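Local structure of enoyl CoA hydratase/isomerase (Crotonase) (3I47) at residues 18-23 / 55-60; 49-54 / 101-106; 113-118 / 130-135; 121-126 / 179-184. The protein probably hydrates or isomerises enoyl-CoA thioesters as an enzyme of the crotonase type. All coordinates share one frame; numbering follows the deposited sequence. Where two conformers were deposited one is given.

In the fold
Contacts 1, 2 and 4 lie in one mixed sheet. Contacts 1 and 2 share strand 51-56, and their centres are about 16 Å apart. Strands 102-106 and 123-127 are neighbours, so contact 2 adjoins contact 4, with centres about 11 Å apart; probable hydrogen bonds run from Ala104 N to Ile123 O and from Val106 N to Ile125 O. Contact 3 sits beside this sheet, its centre about 12 Å from that of contact 4, and Phe132 packs on Val180 and Leu179. Contacts 1 and 4 do not touch; about 8 Å separates their nearest atoms. As in other crotonases, the glycine-rich start of helix 113-120 in contact 3 probably borders the active site.

Contact 1 of 4, residues 18-23 / 55-60; sequences TMNRIS and KANGKH
Lys55 and Thr18 meet through their polar ends. The lysine chain runs out extended and bends at its last torsion (chi4 72°), which turns NZ back to donate to Thr18 OG1 at 2.8 Å. A second side-chain bond joins the two asparagines: Asn57 ND2 donates to Asn20 OD1 at 2.9 Å. It is almost straight at the hydrogen. OD1 lies in the Asn57 amide plane, but ND2 stands above the carbonyl plane of Asn20, and the two amides are turned 81° apart. Asn20 ND2 is held separately by Ser4 O.

The backbones pair in parallel. Met19 N donates to Lys55 O at 2.9 Å, and Met19 O accepts from Asn57 N at 2.9 Å. Further on the chains have left the sheet, and a water links them, lying 2.8 Å from Ile22 O and 3.0 Å from Lys59 N.

Van der Waals contacts fill in the rest. Thr18 CG2 rests against the Asn57 amide, 3.5 Å from ND2. On the other face of the sheet, Met19 CE reaches Ala56 CB at 4.1 Å. Ile22 crosses Asn57 at a slant, its CD1 near Asn57 CB, and its CG1 meets the backbone N of Gly58.

Strands 14-19 and 51-56 belong to a beta-alpha-beta unit with helix 30-45, whose Met36 touches Met19. Strand 6-11 flanks strand 14-19, and its Leu7 touches Thr18 and Asn57.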
loop_
_atom_site.group_PDB
_atom_site.type_symbol
_atom_site.label_atom_id
_atom_site.label_comp_id
_atom_site.label_asym_id
_atom_site.label_seq_id
_atom_site.Cartn_x
_atom_site.Cartn_y
_atom_site.Cartn_z
ATOM N N THR A 18 -1.827 5.972 10.709
ATOM C CA THR A 18 -0.493 6.501 10.994
ATOM C C THR A 18 0.238 5.703 12.075
ATOM O O THR A 18 -0.166 5.709 13.243
ATOM C CB THR A 18 -0.570 7.995 11.395
ATOM O OG1 THR A 18 -1.290 8.716 10.388
ATOM C CG2 THR A 18 0.820 8.596 11.536
ATOM N N MET A 19 1.325 5.042 11.686
ATOM C CA MET A 19 2.185 4.371 12.662
ATOM C C MET A 19 2.848 5.431 13.539
ATOM O O MET A 19 3.477 6.362 13.038
ATOM C CB MET A 19 3.223 3.503 11.953
ATOM C CG MET A 19 2.605 2.295 11.217
ATOM S SD MET A 19 3.754 1.223 10.256
ATOM C CE MET A 19 4.331 2.355 8.970
ATOM N N ASN A 20 2.703 5.280 14.855
ATOM C CA ASN A 20 3.041 6.369 15.768
ATOM C C ASN A 20 3.926 5.916 16.938
ATOM O O ASN A 20 3.912 6.529 18.020
ATOM C CB ASN A 20 1.735 7.031 16.255
ATOM C CG ASN A 20 1.964 8.369 16.941
ATOM O OD1 ASN A 20 2.699 9.224 16.446
ATOM N ND2 ASN A 20 1.324 8.556 18.096
ATOM N N ARG A 21 4.709 4.861 16.721
ATOM C CA ARG A 21 5.724 4.454 17.707
ATOM C C ARG A 21 7.007 5.235 17.451
ATOM O O ARG A 21 8.001 4.683 16.975
ATOM C CB ARG A 21 5.984 2.950 17.657
ATOM C CG ARG A 21 4.846 2.112 18.204
ATOM C CD ARG A 21 5.332 0.679 18.413
ATOM N NE ARG A 21 4.287 -0.220 18.905
ATOM C CZ ARG A 21 4.480 -1.524 19.102
ATOM N NH1 ARG A 21 5.669 -2.061 18.863
ATOM N NH2 ARG A 21 3.492 -2.288 19.546
ATOM N N ILE A 22 6.964 6.534 17.746
ATOM C CA ILE A 22 8.057 7.438 17.389
ATOM C C ILE A 22 9.384 7.049 18.047
ATOM O O ILE A 22 10.417 6.996 17.379
ATOM C CB ILE A 22 7.669 8.918 17.671
ATOM C CG1 ILE A 22 6.554 9.350 16.696
ATOM C CG2 ILE A 22 8.913 9.831 17.594
ATOM C CD1 ILE A 22 5.911 10.696 17.035
ATOM N N SER A 23 9.357 6.740 19.339
ATOM C CA SER A 23 10.593 6.428 20.050
ATOM C C SER A 23 11.244 5.116 19.594
ATOM O O SER A 23 12.466 4.951 19.711
ATOM C CB SER A 23 10.364 6.440 21.564
ATOM O OG SER A 23 9.528 5.367 21.962
ATOM N N LYS A 55 0.734 5.699 6.590
ATOM C CA LYS A 55 1.849 6.618 6.775
ATOM C C LYS A 55 2.409 6.473 8.169
ATOM O O LYS A 55 1.986 5.585 8.906
ATOM C CB LYS A 55 1.437 8.070 6.477
ATOM C CG LYS A 55 0.346 8.674 7.389
ATOM C CD LYS A 55 -0.002 10.091 6.915
ATOM C CE LYS A 55 -1.061 10.746 7.775
ATOM N NZ LYS A 55 -0.503 11.119 9.117
ATOM N N ALA A 56 3.361 7.328 8.513
ATOM C CA ALA A 56 4.092 7.171 9.769
ATOM C C ALA A 56 4.535 8.519 10.305
ATOM O O ALA A 56 4.827 9.437 9.539
ATOM C CB ALA A 56 5.306 6.257 9.575
ATOM N N ASN A 57 4.579 8.617 11.630
ATOM C CA ASN A 57 5.211 9.747 12.303
ATOM C C ASN A 57 6.631 9.389 12.727
ATOM O O ASN A 57 7.037 8.226 12.666
ATOM C CB ASN A 57 4.392 10.165 13.527
ATOM C CG ASN A 57 3.093 10.859 13.154
ATOM O OD1 ASN A 57 2.981 11.485 12.095
ATOM N ND2 ASN A 57 2.089 10.750 14.029
ATOM N N GLY A 58 7.388 10.403 13.140
ATOM C CA GLY A 58 8.771 10.207 13.556
ATOM C C GLY A 58 9.736 10.160 12.381
ATOM O O GLY A 58 9.387 10.522 11.254
ATOM N N LYS A 59 10.958 9.718 12.663
ATOM C CA LYS A 59 12.046 9.743 11.681
ATOM C C LYS A 59 11.863 8.732 10.553
ATOM O O LYS A 59 12.267 8.994 9.413
ATOM C CB LYS A 59 13.394 9.483 12.364
ATOM C CG LYS A 59 13.774 10.511 13.419
ATOM C CD LYS A 59 15.145 10.194 14.018
ATOM C CE LYS A 59 15.548 11.199 15.093
ATOM N NZ LYS A 59 15.375 12.604 14.621
ATOM N N HIS A 60 11.249 7.595 10.874
ATOM C CA HIS A 60 11.270 6.433 9.975
ATOM C C HIS A 60 9.925 5.770 9.797
ATOM O O HIS A 60 9.202 5.547 10.773
ATOM C CB HIS A 60 12.241 5.370 10.508
ATOM C CG HIS A 60 13.632 5.873 10.681
ATOM N ND1 HIS A 60 14.399 6.307 9.622
ATOM C CD2 HIS A 60 14.390 6.040 11.789
ATOM C CE1 HIS A 60 15.575 6.709 10.065
ATOM N NE2 HIS A 60 15.597 6.556 11.378
HETATM O O HOH W 1 11.380 8.793 15.437
#

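Contact 2 of 4, residues 49-54 / 101-106; sequences VRVIVL and PTIAMV
Arg50 touches Pro101 through its backbone: Arg50 O lies 3.3 Å from Pro101 CD. Its guanidinium turns away and is bound by Ser201 O and Trp259 O. Val51 makes the first side-chain contacts. Its CG1, anti to the backbone N (chi1 176°), meets the tip of Ile103 at 3.8 Å from CD1. Its CG2 faces Pro101 CG at a looser 4.3 Å.

Ile52 bonds to the second strand through both its N and its O. The N donates to Pro101 O at 3.0 Å in a nearly straight bond, and the O accepts from Ile103 N at 2.8 Å, more bent at the hydrogen (145°). Its side chain points to the face that also carries Thr102 and packs on Leu40, Ala43 and Ile44 of helix 30-45. This is parallel pairing between neighbouring inner strands of the mixed sheet of the crotonase fold, and the strand directions differ by 25°, a twist without splaying.

Val53 directs its backbone bonds the other way, to Gly15 and Leu17 of strand 14-19. It still meets strand 102-106 through its side chain, with CG2 4.1 Å from Ile103 CB. Leu54 returns to the pattern of Ile52. Leu54 N donates to Ile103 O at 2.8 Å, and Leu54 O accepts from Met105 N at 2.9 Å. The Leu54 side chain packs on Leu17 and on Cys121.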
loop_
_atom_site.group_PDB
_atom_site.type_symbol
_atom_site.label_atom_id
_atom_site.label_comp_id
_atom_site.label_asym_id
_atom_site.label_seq_id
_atom_site.Cartn_x
_atom_site.Cartn_y
_atom_site.Cartn_z
ATOM N N VAL A 49 -15.122 6.257 3.392
ATOM C CA VAL A 49 -13.728 6.218 2.940
ATOM C C VAL A 49 -13.661 5.736 1.497
ATOM O O VAL A 49 -14.225 4.695 1.166
ATOM C CB VAL A 49 -12.874 5.292 3.855
ATOM C CG1 VAL A 49 -11.450 5.118 3.302
ATOM C CG2 VAL A 49 -12.806 5.855 5.258
ATOM N N ARG A 50 -12.982 6.503 0.644
ATOM C CA ARG A 50 -12.725 6.097 -0.733
ATOM C C ARG A 50 -11.284 5.686 -0.954
ATOM O O ARG A 50 -11.021 4.835 -1.804
ATOM C CB ARG A 50 -13.081 7.209 -1.726
ATOM C CG ARG A 50 -14.575 7.438 -1.890
ATOM C CD ARG A 50 -14.859 8.542 -2.882
ATOM N NE ARG A 50 -16.301 8.807 -2.965
ATOM C CZ ARG A 50 -16.838 9.853 -3.587
ATOM N NH1 ARG A 50 -16.061 10.744 -4.193
ATOM N NH2 ARG A 50 -18.155 10.018 -3.578
ATOM N N VAL A 51 -10.353 6.304 -0.227
ATOM C CA VAL A 51 -8.913 6.048 -0.438
ATOM C C VAL A 51 -8.285 5.804 0.925
ATOM O O VAL A 51 -8.649 6.467 1.891
ATOM C CB VAL A 51 -8.222 7.252 -1.139
ATOM C CG1 VAL A 51 -6.688 7.056 -1.275
ATOM C CG2 VAL A 51 -8.856 7.517 -2.530
ATOM N N ILE A 52 -7.363 4.847 0.990
ATOM C CA ILE A 52 -6.671 4.517 2.239
ATOM C C ILE A 52 -5.191 4.853 2.140
ATOM O O ILE A 52 -4.533 4.460 1.177
ATOM C CB ILE A 52 -6.855 3.027 2.555
ATOM C CG1 ILE A 52 -8.351 2.726 2.753
ATOM C CG2 ILE A 52 -6.076 2.628 3.824
ATOM C CD1 ILE A 52 -8.684 1.235 2.795
ATOM N N VAL A 53 -4.685 5.572 3.140
ATOM C CA VAL A 53 -3.264 5.929 3.220
ATOM C C VAL A 53 -2.626 5.304 4.457
ATOM O O VAL A 53 -3.153 5.438 5.560
ATOM C CB VAL A 53 -3.066 7.476 3.264
ATOM C CG1 VAL A 53 -1.615 7.844 3.492
ATOM C CG2 VAL A 53 -3.550 8.103 1.969
ATOM N N LEU A 54 -1.515 4.602 4.253
ATOM C CA LEU A 54 -0.666 4.144 5.361
ATOM C C LEU A 54 0.545 5.058 5.439
ATOM O O LEU A 54 1.301 5.180 4.473
ATOM C CB LEU A 54 -0.184 2.705 5.122
ATOM C CG LEU A 54 -1.199 1.623 4.717
ATOM C CD1 LEU A 54 -0.496 0.259 4.565
ATOM C CD2 LEU A 54 -2.382 1.533 5.699
ATOM N N PRO A 101 -8.510 2.193 -3.512
ATOM C CA PRO A 101 -7.091 2.541 -3.711
ATOM C C PRO A 101 -6.337 2.621 -2.394
ATOM O O PRO A 101 -6.852 3.166 -1.409
ATOM C CB PRO A 101 -7.138 3.932 -4.338
ATOM C CG PRO A 101 -8.508 4.027 -4.953
ATOM C CD PRO A 101 -9.426 3.172 -4.134
ATOM N N THR A 102 -5.128 2.072 -2.385
ATOM C CA THR A 102 -4.257 2.114 -1.203
ATOM C C THR A 102 -2.938 2.806 -1.532
ATOM O O THR A 102 -2.353 2.584 -2.601
ATOM C CB THR A 102 -3.965 0.708 -0.679
ATOM O OG1 THR A 102 -3.443 -0.095 -1.738
ATOM C CG2 THR A 102 -5.232 0.061 -0.126
ATOM N N ILE A 103 -2.472 3.635 -0.604
ATOM C CA ILE A 103 -1.268 4.449 -0.811
ATOM C C ILE A 103 -0.388 4.315 0.415
ATOM O O ILE A 103 -0.878 4.490 1.541
ATOM C CB ILE A 103 -1.615 5.943 -0.992
ATOM C CG1 ILE A 103 -2.427 6.142 -2.272
ATOM C CG2 ILE A 103 -0.342 6.805 -1.024
ATOM C CD1 ILE A 103 -3.080 7.508 -2.360
ATOM N N ALA A 104 0.888 4.008 0.198
ATOM C CA ALA A 104 1.897 4.055 1.285
ATOM C C ALA A 104 2.733 5.320 1.168
ATOM O O ALA A 104 3.191 5.652 0.072
ATOM C CB ALA A 104 2.806 2.830 1.225
ATOM N N MET A 105 2.934 6.020 2.286
ATOM C CA MET A 105 3.676 7.280 2.304
ATOM C C MET A 105 4.909 7.017 3.163
ATOM O O MET A 105 4.778 6.761 4.370
ATOM C CB MET A 105 2.807 8.403 2.908
ATOM C CG MET A 105 3.513 9.740 3.099
ATOM S SD MET A 105 2.510 11.038 3.930
ATOM C CE MET A 105 3.596 11.446 5.281
ATOM N N VAL A 106 6.085 7.043 2.538
ATOM C CA VAL A 106 7.304 6.555 3.195
ATOM C C VAL A 106 8.364 7.644 3.371
ATOM O O VAL A 106 8.874 8.194 2.378
ATOM C CB VAL A 106 7.931 5.402 2.378
ATOM C CG1 VAL A 106 9.192 4.876 3.064
ATOM C CG2 VAL A 106 6.916 4.273 2.158
#

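Contact 3 of 4, residues 113-118 / 130-135; sequences GGAGLA and ARFCFS
Ala115 sets its methyl group against two phenylalanines, Phe132 and Phe134. Its CB points toward the 130-135 segment. The two rings rise from the same side of this segment, and the intervening Cys133 turns its side chain away. Cys133 presents its carbonyl instead, with O 4.2 Å from Ala115 CB.

Each ring meets the methyl differently. Phe132 offers its edge: Ala115 CB lies near the ring plane, 4.2 Å from CD2. Phe134 is met closer, with CE1 3.6 Å from the same CB. Both side chains place CG anti to their own carbonyl carbon (chi1 -63° in Phe132, -48° in Phe134), and both rings reach back to the helix. Ala118, one turn further along, extends the contact on the Phe132 side, where its CB lies 4.4 Å from CE2.

No hydrogen bond crosses the contact; it is mainly methyl-to-ring packing. Helix 113-118 passes strand 131-133 at 109°, and the axes come within 8.0 Å. The helix faces the strand with the alanines 115 and 118, consistent with the close approach. Phe134 also meets Phe163 edge-to-face. Leu117 packs on helix 78-97, through Leu91, Met92 and Ile95.

Crotonases have a glycine-rich helix start of this kind, where a backbone N-H contributes to the oxyanion hole. The Gly113-Gly114 end of this helix is consistent with that role.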
loop_
_atom_site.group_PDB
_atom_site.type_symbol
_atom_site.label_atom_id
_atom_site.label_comp_id
_atom_site.label_asym_id
_atom_site.label_seq_id
_atom_site.Cartn_x
_atom_site.Cartn_y
_atom_site.Cartn_z
ATOM N N GLY A 113 9.728 -5.674 6.968
ATOM C CA GLY A 113 8.279 -5.645 6.767
ATOM C C GLY A 113 7.741 -4.335 6.221
ATOM O O GLY A 113 6.840 -4.334 5.377
ATOM N N GLY A 114 8.282 -3.207 6.690
ATOM C CA GLY A 114 7.842 -1.889 6.235
ATOM C C GLY A 114 8.020 -1.669 4.736
ATOM O O GLY A 114 7.163 -1.084 4.073
ATOM N N ALA A 115 9.135 -2.167 4.196
ATOM C CA ALA A 115 9.353 -2.100 2.748
ATOM C C ALA A 115 8.308 -2.925 2.016
ATOM O O ALA A 115 7.858 -2.567 0.920
ATOM C CB ALA A 115 10.749 -2.588 2.399
ATOM N N GLY A 116 7.907 -4.034 2.631
ATOM C CA GLY A 116 6.834 -4.851 2.064
ATOM C C GLY A 116 5.506 -4.114 1.999
ATOM O O GLY A 116 4.759 -4.268 1.026
ATOM N N LEU A 117 5.179 -3.333 3.026
ATOM C CA LEU A 117 3.917 -2.586 3.010
ATOM C C LEU A 117 3.810 -1.665 1.799
ATOM O O LEU A 117 2.741 -1.564 1.192
ATOM C CB LEU A 117 3.718 -1.764 4.284
ATOM C CG LEU A 117 3.580 -2.497 5.611
ATOM C CD1 LEU A 117 3.212 -1.468 6.675
ATOM C CD2 LEU A 117 2.531 -3.616 5.561
ATOM N N ALA A 118 4.919 -1.012 1.444
ATOM C CA ALA A 118 4.961 -0.153 0.262
ATOM C C ALA A 118 4.618 -0.947 -0.996
ATOM O O ALA A 118 3.890 -0.469 -1.853
ATOM C CB ALA A 118 6.342 0.517 0.121
ATOM N N ALA A 130 14.119 8.915 1.812
ATOM C CA ALA A 130 13.689 7.549 2.170
ATOM C C ALA A 130 14.705 6.497 1.716
ATOM O O ALA A 130 15.381 6.680 0.701
ATOM C CB ALA A 130 12.315 7.240 1.583
ATOM N N ARG A 131 14.836 5.424 2.500
ATOM C CA ARG A 131 15.726 4.318 2.141
ATOM C C ARG A 131 15.024 3.008 2.425
ATOM O O ARG A 131 14.183 2.915 3.322
ATOM C CB ARG A 131 17.055 4.351 2.906
ATOM C CG ARG A 131 17.844 5.639 2.798
ATOM C CD ARG A 131 17.798 6.336 4.132
ATOM N NE ARG A 131 18.021 5.375 5.209
ATOM C CZ ARG A 131 18.007 5.662 6.506
ATOM N NH1 ARG A 131 18.232 4.701 7.391
ATOM N NH2 ARG A 131 17.791 6.902 6.924
ATOM N N PHE A 132 15.358 1.991 1.635
ATOM C CA PHE A 132 14.691 0.695 1.733
ATOM C C PHE A 132 15.707 -0.423 1.869
ATOM O O PHE A 132 16.840 -0.291 1.421
ATOM C CB PHE A 132 13.869 0.447 0.459
ATOM C CG PHE A 132 12.755 1.439 0.257
ATOM C CD1 PHE A 132 13.012 2.668 -0.344
ATOM C CD2 PHE A 132 11.452 1.128 0.659
ATOM C CE1 PHE A 132 11.958 3.595 -0.532
ATOM C CE2 PHE A 132 10.406 2.040 0.475
ATOM C CZ PHE A 132 10.668 3.258 -0.132
ATOM N N CYS A 133 15.287 -1.526 2.477
ATOM C CA CYS A 133 16.166 -2.689 2.605
ATOM C C CYS A 133 15.381 -3.947 2.916
ATOM O O CYS A 133 14.505 -3.932 3.777
ATOM C CB CYS A 133 17.197 -2.442 3.713
ATOM S SG CYS A 133 18.472 -3.710 3.857
ATOM N N PHE A 134 15.716 -5.035 2.232
ATOM C CA PHE A 134 15.243 -6.374 2.616
ATOM C C PHE A 134 16.395 -7.071 3.334
ATOM O O PHE A 134 17.245 -7.720 2.708
ATOM C CB PHE A 134 14.764 -7.163 1.387
ATOM C CG PHE A 134 13.837 -6.388 0.505
ATOM C CD1 PHE A 134 12.587 -5.979 0.966
ATOM C CD2 PHE A 134 14.221 -6.027 -0.783
ATOM C CE1 PHE A 134 11.725 -5.237 0.148
ATOM C CE2 PHE A 134 13.371 -5.278 -1.602
ATOM C CZ PHE A 134 12.125 -4.883 -1.139
ATOM N N SER A 135 16.437 -6.911 4.657
ATOM C CA SER A 135 17.629 -7.232 5.439
ATOM C C SER A 135 17.722 -8.682 5.931
ATOM O O SER A 135 18.723 -9.052 6.545
ATOM C CB SER A 135 17.722 -6.276 6.642
ATOM O OG SER A 135 16.508 -6.286 7.372
#

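Contact 4 of 4, residues 121-126 / 179-184; sequences CDIAIA and LVQHCV
Ala124 and Val180 form the tight side of this contact. Val180 CG1 fits between two methyl groups, 3.8 Å from Ala124 CB and 3.9 Å from Ala126 CB. Val180 CB also comes close to Ala124 O. Ala124, Ala126 and Val180 are buried, and Tyr175 of helix 171-176 packs on Val180.

The other side is more open, with Ile123, Gln181 and His182 all partly exposed. His182 turns the edge of its ring to Ile123, whose CG2 lies 4.1 Å from CD2. Ile125 CG1 is 4.0 Å from the same CD2. Tyr196 of helix 189-201 meets this ring edge-to-face. Asp122 directs its carboxylate away, to a salt bridge with Lys212.

Backbone bonds join the two strands. Beyond Gln181 they pair in parallel: Ala126 N donates to His182 O at 2.9 Å, and Ala126 O accepts from Val184 N.

Before that point the Gln181 side chain takes over bonds to the 121-126 backbone. Its chain bends at chi2 (104°) and lays the amide alongside that backbone. NE2 donates to Asp122 O at 3.0 Å, in the carbonyl plane and on a lone pair. OE1 accepts from Ala124 N at 2.8 Å. The backbone N of Gln181 adds a third bond, to Ala124 O at 2.9 Å.

Two bonds thus fix the rotation of the Gln181 amide. The amide acts much like a peptide group and appears to extend the pairing to the residues before strand 182-184.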
loop_
_atom_site.group_PDB
_atom_site.type_symbol
_atom_site.label_atom_id
_atom_site.label_comp_id
_atom_site.label_asym_id
_atom_site.label_seq_id
_atom_site.Cartn_x
_atom_site.Cartn_y
_atom_site.Cartn_z
ATOM N N CYS A 121 0.695 -2.024 -1.167
ATOM C CA CYS A 121 -0.194 -0.920 -1.544
ATOM C C CYS A 121 -0.175 -0.723 -3.060
ATOM O O CYS A 121 0.792 -1.088 -3.729
ATOM C CB CYS A 121 0.228 0.374 -0.855
ATOM S SG CYS A 121 -0.144 0.380 0.922
ATOM N N ASP A 122 -1.235 -0.127 -3.592
ATOM C CA ASP A 122 -1.274 0.154 -5.039
ATOM C C ASP A 122 -0.184 1.148 -5.432
ATOM O O ASP A 122 0.426 1.030 -6.500
ATOM C CB ASP A 122 -2.602 0.773 -5.472
ATOM C CG ASP A 122 -3.786 -0.134 -5.261
ATOM O OD1 ASP A 122 -3.696 -1.356 -5.524
ATOM O OD2 ASP A 122 -4.827 0.414 -4.853
ATOM N N ILE A 123 0.016 2.142 -4.573
ATOM C CA ILE A 123 0.859 3.290 -4.877
ATOM C C ILE A 123 1.734 3.559 -3.664
ATOM O O ILE A 123 1.251 3.489 -2.536
ATOM C CB ILE A 123 0.022 4.558 -5.153
ATOM C CG1 ILE A 123 -0.896 4.362 -6.370
ATOM C CG2 ILE A 123 0.925 5.786 -5.335
ATOM C CD1 ILE A 123 -2.083 5.354 -6.386
ATOM N N ALA A 124 3.010 3.854 -3.891
ATOM C CA ALA A 124 3.882 4.286 -2.808
ATOM C C ALA A 124 4.549 5.601 -3.189
ATOM O O ALA A 124 4.979 5.793 -4.337
ATOM C CB ALA A 124 4.924 3.193 -2.439
ATOM N N ILE A 125 4.583 6.516 -2.223
ATOM C CA ILE A 125 5.141 7.843 -2.382
ATOM C C ILE A 125 6.258 7.948 -1.357
ATOM O O ILE A 125 6.026 7.694 -0.167
ATOM C CB ILE A 125 4.073 8.919 -2.072
ATOM C CG1 ILE A 125 2.868 8.804 -3.029
ATOM C CG2 ILE A 125 4.699 10.332 -2.146
ATOM C CD1 ILE A 125 1.640 9.647 -2.610
ATOM N N ALA A 126 7.463 8.296 -1.806
ATOM C CA ALA A 126 8.612 8.397 -0.909
ATOM C C ALA A 126 9.157 9.813 -0.871
ATOM O O ALA A 126 9.130 10.525 -1.889
ATOM C CB ALA A 126 9.699 7.434 -1.345
ATOM N N LEU A 179 9.045 0.410 -7.176
ATOM C CA LEU A 179 8.536 0.171 -5.818
ATOM C C LEU A 179 7.756 1.400 -5.378
ATOM O O LEU A 179 6.668 1.285 -4.794
ATOM C CB LEU A 179 9.678 -0.112 -4.839
ATOM C CG LEU A 179 9.260 -0.345 -3.373
ATOM C CD1 LEU A 179 8.282 -1.507 -3.283
ATOM C CD2 LEU A 179 10.495 -0.607 -2.527
ATOM N N VAL A 180 8.325 2.573 -5.638
ATOM C CA VAL A 180 7.586 3.824 -5.423
ATOM C C VAL A 180 7.346 4.491 -6.764
ATOM O O VAL A 180 8.171 4.366 -7.692
ATOM C CB VAL A 180 8.270 4.811 -4.430
ATOM C CG1 VAL A 180 8.581 4.120 -3.115
ATOM C CG2 VAL A 180 9.487 5.421 -4.999
ATOM N N GLN A 181 6.220 5.195 -6.860
ATOM C CA GLN A 181 5.843 5.867 -8.113
ATOM C C GLN A 181 5.977 7.380 -8.079
ATOM O O GLN A 181 5.794 8.040 -9.119
ATOM C CB GLN A 181 4.410 5.502 -8.501
ATOM C CG GLN A 181 4.187 4.040 -8.856
ATOM C CD GLN A 181 3.486 3.258 -7.766
ATOM O OE1 GLN A 181 3.793 3.397 -6.589
ATOM N NE2 GLN A 181 2.536 2.417 -8.164
ATOM N N HIS A 182 6.273 7.931 -6.895
ATOM C CA HIS A 182 6.484 9.358 -6.701
ATOM C C HIS A 182 7.578 9.553 -5.675
ATOM O O HIS A 182 7.605 8.860 -4.656
ATOM C CB HIS A 182 5.211 10.034 -6.175
ATOM C CG HIS A 182 4.025 9.841 -7.062
ATOM N ND1 HIS A 182 3.756 10.664 -8.132
ATOM C CD2 HIS A 182 3.056 8.894 -7.057
ATOM C CE1 HIS A 182 2.660 10.242 -8.740
ATOM N NE2 HIS A 182 2.222 9.164 -8.115
ATOM N N CYS A 183 8.469 10.501 -5.946
ATOM C CA CYS A 183 9.566 10.809 -5.052
ATOM C C CYS A 183 9.548 12.328 -4.918
ATOM O O CYS A 183 9.717 13.055 -5.912
ATOM C CB CYS A 183 10.868 10.276 -5.653
ATOM S SG CYS A 183 12.333 10.463 -4.613
ATOM N N VAL A 184 9.291 12.804 -3.705
ATOM C CA VAL A 184 8.936 14.211 -3.475
ATOM C C VAL A 184 9.754 14.811 -2.324
ATOM O O VAL A 184 10.333 14.072 -1.517
ATOM C CB VAL A 184 7.407 14.354 -3.216
ATOM C CG1 VAL A 184 6.601 13.828 -4.416
ATOM C CG2 VAL A 184 7.019 13.612 -1.953
#